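Local coordinates for Sca-family protein (Rickettsia rickettsii, PDB 4LQ8) that is a rickettsial surface cell antigen, probably involved in cell adhesion, represented here by its N-terminal head region, at residues I73-K78 and K111-S116. Residues are numbered along the deposited sequence; the frame is centred on the assembly and turned at random.
Sequences IIQPQK and KDKTLS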
loop_
_atom_site.group_PDB
_atom_site.type_symbol
_atom_site.label_atom_id
_atom_site.label_comp_id
_atom_site.label_asym_id
_atom_site.label_seq_id
_atom_site.Cartn_x
_atom_site.Cartn_y
_atom_site.Cartn_z
ATOM N N ILE A 73 -1.631 -2.347 -9.763
ATOM C CA ILE A 73 -0.590 -2.014 -8.784
ATOM C C ILE A 73 0.274 -3.217 -8.399
ATOM O O ILE A 73 1.489 -3.196 -8.628
ATOM C CB ILE A 73 -1.187 -1.303 -7.509
ATOM C CG1 ILE A 73 -2.019 -0.009 -7.867
ATOM C CG2 ILE A 73 -0.096 -1.018 -6.443
ATOM C CD1 ILE A 73 -1.173 1.270 -8.430
ATOM N N ILE A 74 -0.331 -4.231 -7.726
ATOM C CA ILE A 74 0.424 -5.347 -7.136
ATOM C C ILE A 74 1.221 -6.155 -8.173
ATOM O O ILE A 74 2.428 -6.324 -7.993
ATOM C CB ILE A 74 -0.468 -6.240 -6.235
ATOM C CG1 ILE A 74 -1.058 -5.392 -5.065
ATOM C CG2 ILE A 74 0.299 -7.485 -5.718
ATOM C CD1 ILE A 74 -2.245 -6.034 -4.342
ATOM N N GLN A 75 0.558 -6.684 -9.208
ATOM C CA GLN A 75 1.228 -7.473 -10.253
ATOM C C GLN A 75 2.249 -6.631 -11.038
ATOM O O GLN A 75 3.392 -7.069 -11.108
ATOM C CB GLN A 75 0.219 -8.202 -11.174
ATOM C CG GLN A 75 0.863 -9.255 -12.102
ATOM C CD GLN A 75 1.499 -10.368 -11.327
ATOM O OE1 GLN A 75 0.886 -10.980 -10.440
ATOM N NE2 GLN A 75 2.768 -10.612 -11.594
ATOM N N PRO A 76 1.951 -5.409 -11.535
ATOM C CA PRO A 76 3.000 -4.636 -12.247
ATOM C C PRO A 76 4.222 -4.288 -11.395
ATOM O O PRO A 76 5.327 -4.222 -11.936
ATOM C CB PRO A 76 2.258 -3.367 -12.719
ATOM C CG PRO A 76 0.845 -3.772 -12.798
ATOM C CD PRO A 76 0.656 -4.696 -11.615
ATOM N N GLN A 77 4.047 -4.069 -10.078
ATOM C CA GLN A 77 5.181 -3.788 -9.192
ATOM C C GLN A 77 6.112 -4.996 -9.182
ATOM O O GLN A 77 7.327 -4.836 -9.321
ATOM C CB GLN A 77 4.737 -3.455 -7.768
ATOM C CG GLN A 77 4.146 -2.064 -7.629
ATOM C CD GLN A 77 3.570 -1.867 -6.247
ATOM O OE1 GLN A 77 3.118 -2.809 -5.571
ATOM N NE2 GLN A 77 3.574 -0.641 -5.804
ATOM N N LYS A 78 5.528 -6.203 -9.037
ATOM C CA LYS A 78 6.228 -7.486 -9.090
ATOM C C LYS A 78 6.884 -7.686 -10.446
ATOM O O LYS A 78 8.020 -8.123 -10.487
ATOM C CB LYS A 78 5.240 -8.647 -8.864
ATOM C CG LYS A 78 4.752 -8.780 -7.439
ATOM C CD LYS A 78 3.819 -9.960 -7.347
ATOM C CE LYS A 78 3.264 -10.140 -5.954
ATOM N NZ LYS A 78 2.260 -11.236 -5.932
ATOM N N LYS A 111 4.216 -21.322 -13.849
ATOM C CA LYS A 111 3.311 -22.016 -12.937
ATOM C C LYS A 111 2.397 -21.039 -12.172
ATOM O O LYS A 111 1.206 -21.308 -11.994
ATOM C CB LYS A 111 4.119 -22.840 -11.920
ATOM C CG LYS A 111 4.705 -24.135 -12.482
ATOM C CD LYS A 111 5.327 -25.020 -11.385
ATOM C CE LYS A 111 6.770 -24.679 -11.070
ATOM N NZ LYS A 111 7.351 -25.597 -10.054
ATOM N N ASP A 112 2.974 -19.919 -11.703
ATOM C CA ASP A 112 2.295 -18.931 -10.894
ATOM C C ASP A 112 2.837 -17.543 -11.184
ATOM O O ASP A 112 3.901 -17.181 -10.669
ATOM C CB ASP A 112 2.490 -19.302 -9.417
ATOM C CG ASP A 112 1.870 -18.338 -8.430
ATOM O OD1 ASP A 112 1.001 -17.536 -8.848
ATOM O OD2 ASP A 112 2.229 -18.403 -7.236
ATOM N N LYS A 113 2.080 -16.744 -11.972
ATOM C CA LYS A 113 2.455 -15.373 -12.335
ATOM C C LYS A 113 2.560 -14.433 -11.104
ATOM O O LYS A 113 3.284 -13.439 -11.162
ATOM C CB LYS A 113 1.523 -14.805 -13.436
ATOM C CG LYS A 113 0.166 -14.289 -12.957
ATOM C CD LYS A 113 -0.574 -13.601 -14.087
ATOM C CE LYS A 113 -1.748 -12.796 -13.595
ATOM N NZ LYS A 113 -2.529 -12.224 -14.721
ATOM N N THR A 114 1.869 -14.768 -9.990
ATOM C CA THR A 114 1.892 -13.998 -8.735
ATOM C C THR A 114 3.211 -14.235 -7.967
ATOM O O THR A 114 3.487 -13.521 -7.007
ATOM C CB THR A 114 0.624 -14.269 -7.864
ATOM O OG1 THR A 114 0.786 -15.490 -7.134
ATOM C CG2 THR A 114 -0.683 -14.285 -8.682
ATOM N N LEU A 115 4.002 -15.262 -8.379
ATOM C CA LEU A 115 5.315 -15.635 -7.810
ATOM C C LEU A 115 5.327 -15.733 -6.295
ATOM O O LEU A 115 6.243 -15.247 -5.628
ATOM C CB LEU A 115 6.406 -14.675 -8.313
ATOM C CG LEU A 115 6.750 -14.818 -9.808
ATOM C CD1 LEU A 115 7.393 -13.569 -10.324
ATOM C CD2 LEU A 115 7.671 -15.993 -10.052
ATOM N N SER A 116 4.286 -16.361 -5.750
ATOM C CA SER A 116 4.095 -16.515 -4.311
ATOM C C SER A 116 5.312 -17.243 -3.647
ATOM O O SER A 116 5.849 -16.758 -2.650
ATOM C CB SER A 116 2.777 -17.243 -4.047
ATOM O OG SER A 116 2.537 -17.364 -2.657
#
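Lys78 and Gln75, one turn apart on helix 64-90, reach across to successive backbone carbonyls of the loop joining helices 95-111 and 116-120. The Lys78 chain runs fully extended beyond CG, and its NZ meets Thr114 O at 2.8 Å, in the carbonyl plane and on a lone pair. The same ammonium group also donates to Gln324 O, so one buried charge ties two loops to the helix. Gln75 takes a different shape: CG lies anti to the backbone N (chi1 -169°), then a bend at chi2 (63°) turns the amide toward the loop. NE2 donates to Lys113 O at 2.9 Å from above the carbonyl plane, a bent bond (133° at the hydrogen), while Asp79 OD1 is its stronger partner. Behind these carbonyls, the loop is shaped by a type I turn from Asp112 to Leu115 and an Asx turn. Asp112 OD1 accepts from Thr114 OG1 at 2.7 Å on the syn side, and from Thr114 N above the carboxylate plane; OD2 takes a longer bond from Ser116 N (3.3 Å). Asp112 probably steadies the turn, while side-chain donors satisfy main-chain carbonyls and two carbonyl dipoles probably ease the buried lysine charge.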